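Local coordinates for protein alpha-1,3-glucanase (Streptomyces thermodiastaticus, PDB 7C7D) that hydrolyses alpha-1,3-glucan as a thermostable glycosidase of family GH87, with a beta-sandwich domain ahead of a parallel beta-helix, at residues A[101-106]-A[193-198]; A[128-133]-A[171-176]; A[553-558]-A[576-581]. One frame throughout, in Å; residues are numbered along the deposited sequence.

Contact 1 (A[101-106]-A[193-198])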
ATOM      1  N   VAL A 101      -4.535 -22.172 -14.571  1.00 19.76           N
ATOM      2  CA  VAL A 101      -5.632 -21.244 -14.380  1.00 19.57           C
ATOM      3  C   VAL A 101      -5.741 -20.427 -15.655  1.00 19.73           C
ATOM      4  O   VAL A 101      -4.736 -19.913 -16.156  1.00 20.24           O
ATOM      5  CB  VAL A 101      -5.446 -20.366 -13.128  1.00 19.70           C
ATOM      6  CG1 VAL A 101      -4.118 -19.645 -13.161  1.00 20.10           C
ATOM      7  CG2 VAL A 101      -6.588 -19.374 -13.001  1.00 20.56           C
ATOM      8  N   GLU A 102      -6.942 -20.383 -16.220  1.00 19.99           N
ATOM      9  CA  GLU A 102      -7.187 -19.782 -17.524  1.00 21.17           C
ATOM     10  C   GLU A 102      -7.988 -18.507 -17.305  1.00 20.42           C
ATOM     11  O   GLU A 102      -9.161 -18.563 -16.918  1.00 20.03           O
ATOM     12  CB  GLU A 102      -7.963 -20.759 -18.403  1.00 25.61           C
ATOM     13  CG  GLU A 102      -8.247 -20.249 -19.794  1.00 32.31           C
ATOM     14  CD  GLU A 102      -8.930 -21.292 -20.651  1.00 39.38           C
ATOM     15  OE1 GLU A 102      -9.010 -22.461 -20.216  1.00 41.80           O
ATOM     16  OE2 GLU A 102      -9.377 -20.945 -21.762  1.00 42.38           O
ATOM     17  N   PHE A 103      -7.353 -17.367 -17.546  1.00 20.47           N
ATOM     18  CA  PHE A 103      -7.982 -16.073 -17.360  1.00 21.16           C
ATOM     19  C   PHE A 103      -8.625 -15.618 -18.658  1.00 22.70           C
ATOM     20  O   PHE A 103      -8.056 -15.778 -19.740  1.00 24.52           O
ATOM     21  CB  PHE A 103      -6.932 -15.030 -16.976  1.00 20.27           C
ATOM     22  CG  PHE A 103      -6.346 -15.222 -15.609  1.00 19.78           C
ATOM     23  CD1 PHE A 103      -6.920 -14.619 -14.505  1.00 19.47           C
ATOM     24  CD2 PHE A 103      -5.205 -15.981 -15.432  1.00 20.02           C
ATOM     25  CE1 PHE A 103      -6.376 -14.788 -13.246  1.00 19.60           C
ATOM     26  CE2 PHE A 103      -4.657 -16.152 -14.178  1.00 19.53           C
ATOM     27  CZ  PHE A 103      -5.241 -15.553 -13.084  1.00 19.13           C
ATOM     28  N   THR A 104      -9.803 -15.022 -18.543  1.00 24.24           N
ATOM     29  CA  THR A 104     -10.378 -14.276 -19.650  1.00 25.47           C
ATOM     30  C   THR A 104      -9.849 -12.849 -19.568  1.00 24.82           C
ATOM     31  O   THR A 104     -10.018 -12.173 -18.547  1.00 24.85           O
ATOM     32  CB  THR A 104     -11.903 -14.311 -19.607  1.00 27.49           C
ATOM     33  OG1 THR A 104     -12.342 -15.659 -19.813  1.00 30.16           O
ATOM     34  CG2 THR A 104     -12.481 -13.427 -20.707  1.00 27.71           C
ATOM     35  N   VAL A 105      -9.183 -12.412 -20.630  1.00 26.24           N
ATOM     36  CA  VAL A 105      -8.542 -11.095 -20.645  1.00 26.85           C
ATOM     37  C   VAL A 105      -9.610 -10.014 -20.507  1.00 27.25           C
ATOM     38  O   VAL A 105     -10.608 -10.028 -21.253  1.00 28.05           O
ATOM     39  CB  VAL A 105      -7.739 -10.931 -21.945  1.00 27.93           C
ATOM     40  CG1 VAL A 105      -7.219  -9.533 -22.084  1.00 28.10           C
ATOM     41  CG2 VAL A 105      -6.593 -11.932 -21.975  1.00 28.20           C
ATOM     42  N   PRO A 106      -9.472  -9.074 -19.565  1.00 27.59           N
ATOM     43  CA  PRO A 106     -10.526  -8.078 -19.335  1.00 29.10           C
ATOM     44  C   PRO A 106     -10.443  -6.835 -20.207  1.00 30.93           C
ATOM     45  O   PRO A 106     -11.421  -6.074 -20.256  1.00 31.62           O
ATOM     46  CB  PRO A 106     -10.296  -7.703 -17.863  1.00 28.89           C
ATOM     47  CG  PRO A 106      -8.808  -7.801 -17.713  1.00 27.74           C
ATOM     48  CD  PRO A 106      -8.409  -9.000 -18.546  1.00 26.83           C
ATOM     49  N   ALA A 193      -4.128 -11.710 -11.164  1.00 13.84           N
ATOM     50  CA  ALA A 193      -3.309 -11.318 -12.301  1.00 13.83           C
ATOM     51  C   ALA A 193      -3.755  -9.954 -12.806  1.00 14.31           C
ATOM     52  O   ALA A 193      -4.956  -9.673 -12.881  1.00 16.00           O
ATOM     53  CB  ALA A 193      -3.406 -12.348 -13.433  1.00 16.14           C
ATOM     54  N   ASP A 194      -2.785  -9.108 -13.150  1.00 14.25           N
ATOM     55  CA  ASP A 194      -3.038  -7.767 -13.666  1.00 14.61           C
ATOM     56  C   ASP A 194      -2.704  -7.743 -15.151  1.00 15.68           C
ATOM     57  O   ASP A 194      -1.622  -8.187 -15.558  1.00 16.83           O
ATOM     58  CB  ASP A 194      -2.174  -6.716 -12.958  1.00 15.93           C
ATOM     59  CG  ASP A 194      -2.255  -6.781 -11.442  1.00 16.43           C
ATOM     60  OD1 ASP A 194      -3.297  -7.184 -10.888  1.00 16.57           O
ATOM     61  OD2 ASP A 194      -1.251  -6.406 -10.800  1.00 17.87           O
ATOM     62  N   PHE A 195      -3.620  -7.212 -15.960  1.00 15.87           N
ATOM     63  CA  PHE A 195      -3.463  -7.147 -17.407  1.00 17.59           C
ATOM     64  C   PHE A 195      -3.306  -5.685 -17.798  1.00 17.59           C
ATOM     65  O   PHE A 195      -4.228  -4.889 -17.596  1.00 17.14           O
ATOM     66  CB  PHE A 195      -4.678  -7.783 -18.080  1.00 17.83           C
ATOM     67  CG  PHE A 195      -4.794  -9.254 -17.812  1.00 18.52           C
ATOM     68  CD1 PHE A 195      -5.421  -9.724 -16.665  1.00 19.33           C
ATOM     69  CD2 PHE A 195      -4.228 -10.167 -18.682  1.00 20.31           C
ATOM     70  CE1 PHE A 195      -5.511 -11.081 -16.412  1.00 19.60           C
ATOM     71  CE2 PHE A 195      -4.307 -11.527 -18.431  1.00 21.24           C
ATOM     72  CZ  PHE A 195      -4.949 -11.984 -17.294  1.00 20.66           C
ATOM     73  N   GLU A 196      -2.131  -5.332 -18.321  1.00 18.94           N
ATOM     74  CA  GLU A 196      -1.742  -3.942 -18.529  1.00 20.61           C
ATOM     75  C   GLU A 196      -1.362  -3.697 -19.981  1.00 21.77           C
ATOM     76  O   GLU A 196      -0.761  -4.558 -20.635  1.00 20.97           O
ATOM     77  CB  GLU A 196      -0.544  -3.560 -17.640  1.00 20.08           C
ATOM     78  CG  GLU A 196      -0.190  -2.074 -17.695  1.00 22.07           C
ATOM     79  CD  GLU A 196       0.792  -1.643 -16.622  1.00 23.03           C
ATOM     80  OE1 GLU A 196       1.078  -2.441 -15.701  1.00 22.69           O
ATOM     81  OE2 GLU A 196       1.277  -0.493 -16.701  1.00 23.38           O
ATOM     82  N   GLN A 197      -1.707  -2.510 -20.478  1.00 24.15           N
ATOM     83  CA  GLN A 197      -1.219  -2.020 -21.760  1.00 27.06           C
ATOM     84  C   GLN A 197      -0.011  -1.133 -21.490  1.00 27.83           C
ATOM     85  O   GLN A 197      -0.155  -0.015 -20.981  1.00 27.44           O
ATOM     86  CB  GLN A 197      -2.306  -1.228 -22.481  1.00 29.21           C
ATOM     87  CG  GLN A 197      -1.899  -0.800 -23.875  1.00 32.34           C
ATOM     88  CD  GLN A 197      -1.643  -1.983 -24.788  1.00 35.11           C
ATOM     89  OE1 GLN A 197      -0.761  -1.939 -25.646  1.00 37.42           O
ATOM     90  NE2 GLN A 197      -2.423  -3.044 -24.617  1.00 36.46           N
ATOM     91  N   VAL A 198       1.174  -1.635 -21.822  1.00 26.17           N
ATOM     92  CA  VAL A 198       2.422  -0.908 -21.633  1.00 26.97           C
ATOM     93  C   VAL A 198       2.843  -0.328 -22.973  1.00 28.44           C
ATOM     94  O   VAL A 198       2.884  -1.042 -23.982  1.00 29.49           O
ATOM     95  CB  VAL A 198       3.514  -1.824 -21.058  1.00 27.47           C
ATOM     96  CG1 VAL A 198       4.861  -1.107 -21.039  1.00 28.22           C
ATOM     97  CG2 VAL A 198       3.128  -2.281 -19.661  1.00 26.87           C
TER
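Phe103 and Phe195 meet in a buried, wholly apolar contact between two antiparallel sheets, Phe103 coming from strand 100-104 of one and Phe195 from strand 188-196 of the other. No hydrogen bond joins the two segments. The rings form an offset edge-to-face pair, the edge of Phe195 directed at the face of Phe103, with centroids 5.8 Å apart and planes at 63°. Phe195 CG, anti to the carbonyl carbon (chi1 -65°), starts the ring toward Phe103. Phe195 CZ is the leading atom and comes within 3.6 Å of Phe103 CB. Ala193, two residues earlier on the same strand, sets its methyl over one face of the Phe103 ring, Ala193 CB lying 4.0 Å from the centroid in a CH-pi contact. Such face-to-face packing of antiparallel sheets makes a beta-sandwich, consistent with a galactose-binding-like domain at the N-terminal end of the enzyme. Beyond the strand end, Pro106 lies across Phe195 at about a right angle and places its CD off-centre against that ring, 3.6 Å from Phe195 CD1. Val105 adds a looser touch, its CG2 4.2 Å from Phe195 CE2. Val62 and Leu181 also pack on Phe103, whose side chain is about 8 Å from the bound calcium ion.

Contact 2 (A[128-133]-A[171-176]); sequences VYVNGT and RDVQAG
Val130 and Thr133, the first and last residues of a type I' beta turn, bring the tip of the hairpin between strands 123-130 and 133-142 against Arg171 and Val173. Asn131 and Gly132 fill the two central positions with positive phi, as this tight two-residue turn requires. Val130 carries most of the contact. Its CG1, anti to the backbone N (chi1 171°), touches two partners: Val173 CG1 at 3.5 Å, a snug methyl-to-methyl approach, and Arg171 CD at 3.6 Å. The Arg171 chain is extended from CG to NE and slides past Val130 in the opposite direction; the guanidinium beyond it lays one face over the valine, and Val130 CG1 is 3.3 Å from the guanidinium plane, displaced toward its rim. The charged end therefore meets the valine methyl with its flat face, where no N-H points, and no hydrogen bond or salt bridge crosses the contact. Thr133 crosses Arg171 at about a right angle, its OG1 remaining 3.9 Å from Arg171 NH1. That hydroxyl is engaged within the turn instead, donating to Val130 O at 2.9 Å. The same carbonyl also accepts the longer turn bond from Thr133 N, at 3.3 Å, so Val130 O is gripped by both the side chain and the backbone of Thr133, and the OG1 bond fixes the rotation of the hydroxyl. Both valines are buried, whereas Arg171, Asn131 and Thr133 lie at the exposed border. On the hairpin side, Tyr129 and Asn131 pair through their backbones with Thr180 and Thr178 of strand 178-183, and Val130 also packs on Leu135 of strand 133-142; on the other side the chain turns a corner at Arg171, and Val173 is hydrogen-bonded through its backbone to Ala109, at the start of strand 109-117.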
ATOM      1  N   VAL A 128       3.219 -19.614 -19.531  1.00 22.10           N
ATOM      2  CA  VAL A 128       2.165 -18.722 -20.000  1.00 23.65           C
ATOM      3  C   VAL A 128       1.729 -19.177 -21.385  1.00 25.86           C
ATOM      4  O   VAL A 128       2.565 -19.359 -22.277  1.00 26.81           O
ATOM      5  CB  VAL A 128       2.629 -17.254 -20.021  1.00 23.18           C
ATOM      6  CG1 VAL A 128       1.474 -16.335 -20.391  1.00 25.00           C
ATOM      7  CG2 VAL A 128       3.213 -16.853 -18.667  1.00 22.40           C
ATOM      8  N   TYR A 129       0.423 -19.366 -21.554  1.00 26.17           N
ATOM      9  CA  TYR A 129      -0.179 -19.690 -22.836  1.00 29.47           C
ATOM     10  C   TYR A 129      -1.130 -18.563 -23.201  1.00 30.43           C
ATOM     11  O   TYR A 129      -1.781 -17.978 -22.328  1.00 30.22           O
ATOM     12  CB  TYR A 129      -0.979 -20.998 -22.758  1.00 31.67           C
ATOM     13  CG  TYR A 129      -0.144 -22.251 -22.595  1.00 33.36           C
ATOM     14  CD1 TYR A 129       0.526 -22.516 -21.409  1.00 34.65           C
ATOM     15  CD2 TYR A 129      -0.041 -23.178 -23.626  1.00 35.12           C
ATOM     16  CE1 TYR A 129       1.282 -23.662 -21.256  1.00 35.95           C
ATOM     17  CE2 TYR A 129       0.714 -24.328 -23.483  1.00 36.31           C
ATOM     18  CZ  TYR A 129       1.375 -24.565 -22.297  1.00 37.38           C
ATOM     19  OH  TYR A 129       2.126 -25.707 -22.151  1.00 39.03           O
ATOM     20  N   VAL A 130      -1.205 -18.255 -24.489  1.00 32.75           N
ATOM     21  CA  VAL A 130      -2.174 -17.302 -25.007  1.00 36.58           C
ATOM     22  C   VAL A 130      -2.938 -18.016 -26.109  1.00 39.12           C
ATOM     23  O   VAL A 130      -2.363 -18.358 -27.149  1.00 39.14           O
ATOM     24  CB  VAL A 130      -1.512 -16.024 -25.534  1.00 37.91           C
ATOM     25  CG1 VAL A 130      -2.544 -15.177 -26.255  1.00 38.56           C
ATOM     26  CG2 VAL A 130      -0.857 -15.248 -24.393  1.00 39.12           C
ATOM     27  N   ASN A 131      -4.227 -18.256 -25.873  1.00 41.09           N
ATOM     28  CA  ASN A 131      -5.090 -18.925 -26.848  1.00 43.16           C
ATOM     29  C   ASN A 131      -4.629 -20.355 -27.121  1.00 43.87           C
ATOM     30  O   ASN A 131      -4.667 -20.833 -28.256  1.00 43.06           O
ATOM     31  CB  ASN A 131      -5.217 -18.120 -28.145  1.00 45.24           C
ATOM     32  CG  ASN A 131      -5.924 -16.798 -27.940  1.00 46.83           C
ATOM     33  OD1 ASN A 131      -5.613 -15.805 -28.599  1.00 47.63           O
ATOM     34  ND2 ASN A 131      -6.884 -16.776 -27.022  1.00 47.27           N
ATOM     35  N   GLY A 132      -4.189 -21.046 -26.072  1.00 44.42           N
ATOM     36  CA  GLY A 132      -3.764 -22.423 -26.193  1.00 45.21           C
ATOM     37  C   GLY A 132      -2.376 -22.632 -26.758  1.00 45.06           C
ATOM     38  O   GLY A 132      -1.924 -23.783 -26.828  1.00 46.04           O
ATOM     39  N   THR A 133      -1.685 -21.570 -27.162  1.00 43.37           N
ATOM     40  CA  THR A 133      -0.327 -21.663 -27.680  1.00 42.57           C
ATOM     41  C   THR A 133       0.649 -21.168 -26.623  1.00 40.38           C
ATOM     42  O   THR A 133       0.481 -20.070 -26.079  1.00 40.36           O
ATOM     43  CB  THR A 133      -0.173 -20.845 -28.965  1.00 44.18           C
ATOM     44  OG1 THR A 133      -0.169 -19.449 -28.648  1.00 45.65           O
ATOM     45  CG2 THR A 133      -1.317 -21.139 -29.916  1.00 44.05           C
ATOM     46  N   ARG A 171       3.004  -9.908 -27.271  1.00 47.34           N
ATOM     47  CA  ARG A 171       1.768  -9.983 -28.025  1.00 51.27           C
ATOM     48  C   ARG A 171       0.854  -8.948 -27.391  1.00 52.18           C
ATOM     49  O   ARG A 171       1.054  -8.553 -26.241  1.00 51.14           O
ATOM     50  CB  ARG A 171       1.152 -11.379 -27.849  1.00 54.32           C
ATOM     51  CG  ARG A 171       0.194 -11.844 -28.924  1.00 56.67           C
ATOM     52  CD  ARG A 171      -0.694 -12.955 -28.369  1.00 58.87           C
ATOM     53  NE  ARG A 171      -1.465 -13.627 -29.411  1.00 61.21           N
ATOM     54  CZ  ARG A 171      -1.273 -14.885 -29.801  1.00 63.05           C
ATOM     55  NH1 ARG A 171      -0.338 -15.635 -29.232  1.00 63.73           N
ATOM     56  NH2 ARG A 171      -2.028 -15.396 -30.765  1.00 63.99           N
ATOM     57  N   ASP A 172      -0.145  -8.497 -28.134  1.00 53.36           N
ATOM     58  CA  ASP A 172      -1.198  -7.663 -27.554  1.00 56.23           C
ATOM     59  C   ASP A 172      -2.529  -8.407 -27.602  1.00 53.81           C
ATOM     60  O   ASP A 172      -3.240  -8.371 -28.609  1.00 54.84           O
ATOM     61  CB  ASP A 172      -1.269  -6.265 -28.165  1.00 60.83           C
ATOM     62  CG  ASP A 172       0.019  -5.481 -27.986  1.00 65.08           C
ATOM     63  OD1 ASP A 172      -0.063  -4.325 -27.519  1.00 66.84           O
ATOM     64  OD2 ASP A 172       1.107  -6.002 -28.317  1.00 66.27           O
ATOM     65  N   VAL A 173      -2.858  -9.077 -26.498  1.00 49.99           N
ATOM     66  CA  VAL A 173      -4.123  -9.788 -26.354  1.00 46.28           C
ATOM     67  C   VAL A 173      -5.246  -8.773 -26.193  1.00 44.87           C
ATOM     68  O   VAL A 173      -4.996  -7.584 -25.967  1.00 44.20           O
ATOM     69  CB  VAL A 173      -4.074 -10.774 -25.174  1.00 44.25           C
ATOM     70  CG1 VAL A 173      -2.945 -11.766 -25.373  1.00 44.15           C
ATOM     71  CG2 VAL A 173      -3.894 -10.020 -23.862  1.00 43.14           C
ATOM     72  N   GLN A 174      -6.489  -9.231 -26.315  1.00 44.29           N
ATOM     73  CA  GLN A 174      -7.645  -8.351 -26.231  1.00 43.56           C
ATOM     74  C   GLN A 174      -8.719  -8.989 -25.359  1.00 41.46           C
ATOM     75  O   GLN A 174      -8.671 -10.180 -25.045  1.00 41.12           O
ATOM     76  CB  GLN A 174      -8.194  -7.991 -27.616  1.00 47.30           C
ATOM     77  CG  GLN A 174      -7.917  -6.555 -28.013  1.00 50.52           C
ATOM     78  CD  GLN A 174      -8.817  -5.586 -27.273  1.00 53.99           C
ATOM     79  OE1 GLN A 174      -9.757  -5.995 -26.587  1.00 54.84           O
ATOM     80  NE2 GLN A 174      -8.543  -4.297 -27.413  1.00 54.86           N
ATOM     81  N   ALA A 175      -9.694  -8.169 -24.966  1.00 39.37           N
ATOM     82  CA  ALA A 175     -10.774  -8.639 -24.110  1.00 39.98           C
ATOM     83  C   ALA A 175     -11.491  -9.815 -24.759  1.00 40.23           C
ATOM     84  O   ALA A 175     -11.883  -9.754 -25.928  1.00 40.48           O
ATOM     85  CB  ALA A 175     -11.761  -7.505 -23.838  1.00 39.82           C
ATOM     86  N   GLY A 176     -11.660 -10.888 -23.994  1.00 40.71           N
ATOM     87  CA  GLY A 176     -12.196 -12.127 -24.499  1.00 40.88           C
ATOM     88  C   GLY A 176     -11.147 -13.165 -24.840  1.00 41.01           C
ATOM     89  O   GLY A 176     -11.475 -14.356 -24.912  1.00 41.94           O
TER

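Contact 3 (A[553-558]-A[576-581]); sequences AGIYNC and SGWDTT
Trp578 is the first residue of 576-581 to meet the other segment, packing its CB 3.6 Å from Gly554 CA and the rim of its six-membered ring against Ile555. Ile555 CG1 lies at the indole edge, near the ring plane and 3.7 Å from Trp578 CZ3, while the NE1 of the indole is hydrogen-bonded to Val545 O. An alanine here would probably open a gap beside Ile555 CG1 and CD1 and leave Val545 O without its indole donor. The carbonyl of Trp578 accepts a CA-H...O contact from Gly554 CA at 3.4 Å and stands where a side chain at that glycine would collide with it. Strand 553-557 is the last of the parallel strands on one face of the beta-helix, the pectate-lyase-like fold, and the loop 576-581 covers the edge left there by the final coil. Past Asp579, Thr580 accepts two hydrogen bonds from the other segment. Its hydroxyl, OG1, accepts from Gly554 N at 2.9 Å with a nearly straight N-H (163°). Its carbonyl O accepts from Ile555 N at 2.9 Å, more bent at the N-H (133°), with the donor in the carbonyl plane. Thr581 then forms a single beta bridge with Ile555, its CA 3.3 Å from Ile555 O in another CA-H...O contact. Its CG2 approaches that same oxygen at 3.7 Å. The backbone of Ile555 is also bonded to Trp582, and the disulfide between Cys558 and Cys585 joins the same two chain regions covalently.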
ATOM      1  N   ALA A 553     -24.863  -5.296  15.613  1.00 14.74           N
ATOM      2  CA  ALA A 553     -25.628  -4.156  16.105  1.00 14.05           C
ATOM      3  C   ALA A 553     -25.158  -2.901  15.385  1.00 13.04           C
ATOM      4  O   ALA A 553     -24.077  -2.870  14.794  1.00 13.83           O
ATOM      5  CB  ALA A 553     -25.448  -3.957  17.613  1.00 15.90           C
ATOM      6  N   GLY A 554     -25.969  -1.847  15.469  1.00 12.20           N
ATOM      7  CA  GLY A 554     -25.527  -0.563  14.948  1.00 12.48           C
ATOM      8  C   GLY A 554     -24.340  -0.005  15.714  1.00 12.31           C
ATOM      9  O   GLY A 554     -23.331   0.387  15.117  1.00 12.47           O
ATOM     10  N   ILE A 555     -24.442   0.024  17.045  1.00 12.54           N
ATOM     11  CA  ILE A 555     -23.495   0.719  17.910  1.00 13.15           C
ATOM     12  C   ILE A 555     -23.092  -0.191  19.058  1.00 12.99           C
ATOM     13  O   ILE A 555     -23.952  -0.786  19.717  1.00 13.76           O
ATOM     14  CB  ILE A 555     -24.101   2.005  18.505  1.00 16.60           C
ATOM     15  CG1 ILE A 555     -24.557   2.983  17.426  1.00 18.04           C
ATOM     16  CG2 ILE A 555     -23.115   2.675  19.465  1.00 19.85           C
ATOM     17  CD1 ILE A 555     -25.327   4.158  17.991  1.00 20.44           C
ATOM     18  N   TYR A 556     -21.794  -0.239  19.332  1.00 12.64           N
ATOM     19  CA  TYR A 556     -21.237  -0.735  20.578  1.00 13.20           C
ATOM     20  C   TYR A 556     -20.604   0.474  21.249  1.00 13.32           C
ATOM     21  O   TYR A 556     -19.701   1.090  20.686  1.00 15.20           O
ATOM     22  CB  TYR A 556     -20.181  -1.796  20.271  1.00 15.41           C
ATOM     23  CG  TYR A 556     -19.476  -2.389  21.461  1.00 18.62           C
ATOM     24  CD1 TYR A 556     -20.022  -3.463  22.144  1.00 21.40           C
ATOM     25  CD2 TYR A 556     -18.242  -1.908  21.874  1.00 21.89           C
ATOM     26  CE1 TYR A 556     -19.373  -4.031  23.222  1.00 26.09           C
ATOM     27  CE2 TYR A 556     -17.583  -2.471  22.956  1.00 25.97           C
ATOM     28  CZ  TYR A 556     -18.154  -3.532  23.624  1.00 27.76           C
ATOM     29  OH  TYR A 556     -17.508  -4.094  24.703  1.00 32.24           O
ATOM     30  N   ASN A 557     -21.117   0.854  22.414  1.00 13.96           N
ATOM     31  CA  ASN A 557     -20.666   2.074  23.087  1.00 14.00           C
ATOM     32  C   ASN A 557     -20.242   1.698  24.501  1.00 14.67           C
ATOM     33  O   ASN A 557     -21.065   1.653  25.417  1.00 16.04           O
ATOM     34  CB  ASN A 557     -21.756   3.149  23.070  1.00 15.70           C
ATOM     35  CG  ASN A 557     -21.266   4.492  23.588  1.00 16.19           C
ATOM     36  OD1 ASN A 557     -20.252   4.571  24.286  1.00 17.48           O
ATOM     37  ND2 ASN A 557     -21.996   5.552  23.263  1.00 17.69           N
ATOM     38  N   CYS A 558     -18.950   1.439  24.680  1.00 14.83           N
ATOM     39  CA  CYS A 558     -18.423   0.926  25.945  1.00 16.99           C
ATOM     40  C   CYS A 558     -17.027   1.499  26.157  1.00 15.71           C
ATOM     41  O   CYS A 558     -16.016   0.827  25.913  1.00 16.07           O
ATOM     42  CB  CYS A 558     -18.404  -0.609  25.944  1.00 19.79           C
ATOM     43  SG  CYS A 558     -19.950  -1.440  25.401  1.00 22.73           S
ATOM     44  N   SER A 576     -29.739   5.277   8.558  1.00 13.09           N
ATOM     45  CA  SER A 576     -30.687   4.177   8.481  1.00 15.19           C
ATOM     46  C   SER A 576     -29.953   2.847   8.513  1.00 15.04           C
ATOM     47  O   SER A 576     -28.809   2.742   8.067  1.00 14.76           O
ATOM     48  CB  SER A 576     -31.557   4.251   7.220  1.00 18.87           C
ATOM     49  OG  SER A 576     -30.775   4.099   6.047  1.00 20.78           O
ATOM     50  N   GLY A 577     -30.628   1.831   9.047  1.00 15.25           N
ATOM     51  CA  GLY A 577     -30.118   0.480   9.046  1.00 16.87           C
ATOM     52  C   GLY A 577     -29.221   0.121  10.206  1.00 18.16           C
ATOM     53  O   GLY A 577     -28.775  -1.033  10.286  1.00 20.95           O
ATOM     54  N   TRP A 578     -28.942   1.055  11.111  1.00 16.15           N
ATOM     55  CA  TRP A 578     -28.070   0.764  12.243  1.00 16.46           C
ATOM     56  C   TRP A 578     -28.612   1.386  13.523  1.00 16.84           C
ATOM     57  O   TRP A 578     -27.852   1.838  14.386  1.00 17.58           O
ATOM     58  CB  TRP A 578     -26.612   1.150  11.963  1.00 16.08           C
ATOM     59  CG  TRP A 578     -26.372   2.592  11.612  1.00 15.63           C
ATOM     60  CD1 TRP A 578     -26.707   3.226  10.442  1.00 15.08           C
ATOM     61  CD2 TRP A 578     -25.721   3.576  12.426  1.00 16.05           C
ATOM     62  NE1 TRP A 578     -26.321   4.544  10.489  1.00 14.93           N
ATOM     63  CE2 TRP A 578     -25.710   4.784  11.694  1.00 15.17           C
ATOM     64  CE3 TRP A 578     -25.155   3.556  13.706  1.00 17.02           C
ATOM     65  CZ2 TRP A 578     -25.152   5.958  12.196  1.00 15.88           C
ATOM     66  CZ3 TRP A 578     -24.602   4.723  14.203  1.00 17.51           C
ATOM     67  CH2 TRP A 578     -24.604   5.911  13.448  1.00 16.73           C
ATOM     68  N   ASP A 579     -29.939   1.382  13.679  1.00 17.23           N
ATOM     69  CA  ASP A 579     -30.609   2.034  14.809  1.00 18.58           C
ATOM     70  C   ASP A 579     -30.722   1.136  16.028  1.00 15.58           C
ATOM     71  O   ASP A 579     -31.717   1.184  16.750  1.00 14.82           O
ATOM     72  CB  ASP A 579     -31.979   2.561  14.391  1.00 24.80           C
ATOM     73  CG  ASP A 579     -32.332   3.879  15.069  1.00 31.80           C
ATOM     74  OD1 ASP A 579     -31.562   4.334  15.945  1.00 33.33           O
ATOM     75  OD2 ASP A 579     -33.377   4.465  14.716  1.00 35.13           O
ATOM     76  N   THR A 580     -29.708   0.314  16.277  1.00 14.59           N
ATOM     77  CA  THR A 580     -29.670  -0.565  17.431  1.00 13.38           C
ATOM     78  C   THR A 580     -28.338  -0.413  18.148  1.00 12.22           C
ATOM     79  O   THR A 580     -27.316  -0.085  17.538  1.00 13.18           O
ATOM     80  CB  THR A 580     -29.861  -2.035  17.033  1.00 14.43           C
ATOM     81  OG1 THR A 580     -28.753  -2.457  16.228  1.00 16.02           O
ATOM     82  CG2 THR A 580     -31.176  -2.235  16.277  1.00 16.18           C
ATOM     83  N   THR A 581     -28.375  -0.673  19.450  1.00 11.91           N
ATOM     84  CA  THR A 581     -27.213  -0.629  20.319  1.00 12.72           C
ATOM     85  C   THR A 581     -27.022  -2.000  20.950  1.00 13.23           C
ATOM     86  O   THR A 581     -27.988  -2.625  21.408  1.00 14.11           O
ATOM     87  CB  THR A 581     -27.411   0.440  21.391  1.00 14.65           C
ATOM     88  OG1 THR A 581     -27.574   1.715  20.757  1.00 17.18           O
ATOM     89  CG2 THR A 581     -26.221   0.493  22.323  1.00 17.17           C
TER

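Contacts 1 and 2 are neighbours in the N-terminal beta-sandwich, their centres about 9 Å apart. Along the chain, both segments of contact 2 fall between those of contact 1, and strands 100-104 and 123-130 belong to the same five-stranded sheet. The two touch directly: Gly176 N and Val105 O, 3.1 Å apart, probably form a hydrogen bond. Contact 3 follows later in sequence, where the beta-helix ends, with its centre about 42 Å from contact 1 and about 50 Å from contact 2. The first two thus belong to the sandwich domain, joining sheets and a hairpin, whereas the third lies at the C-terminal end of the beta-helix, where a loop bridges the last strand of one face.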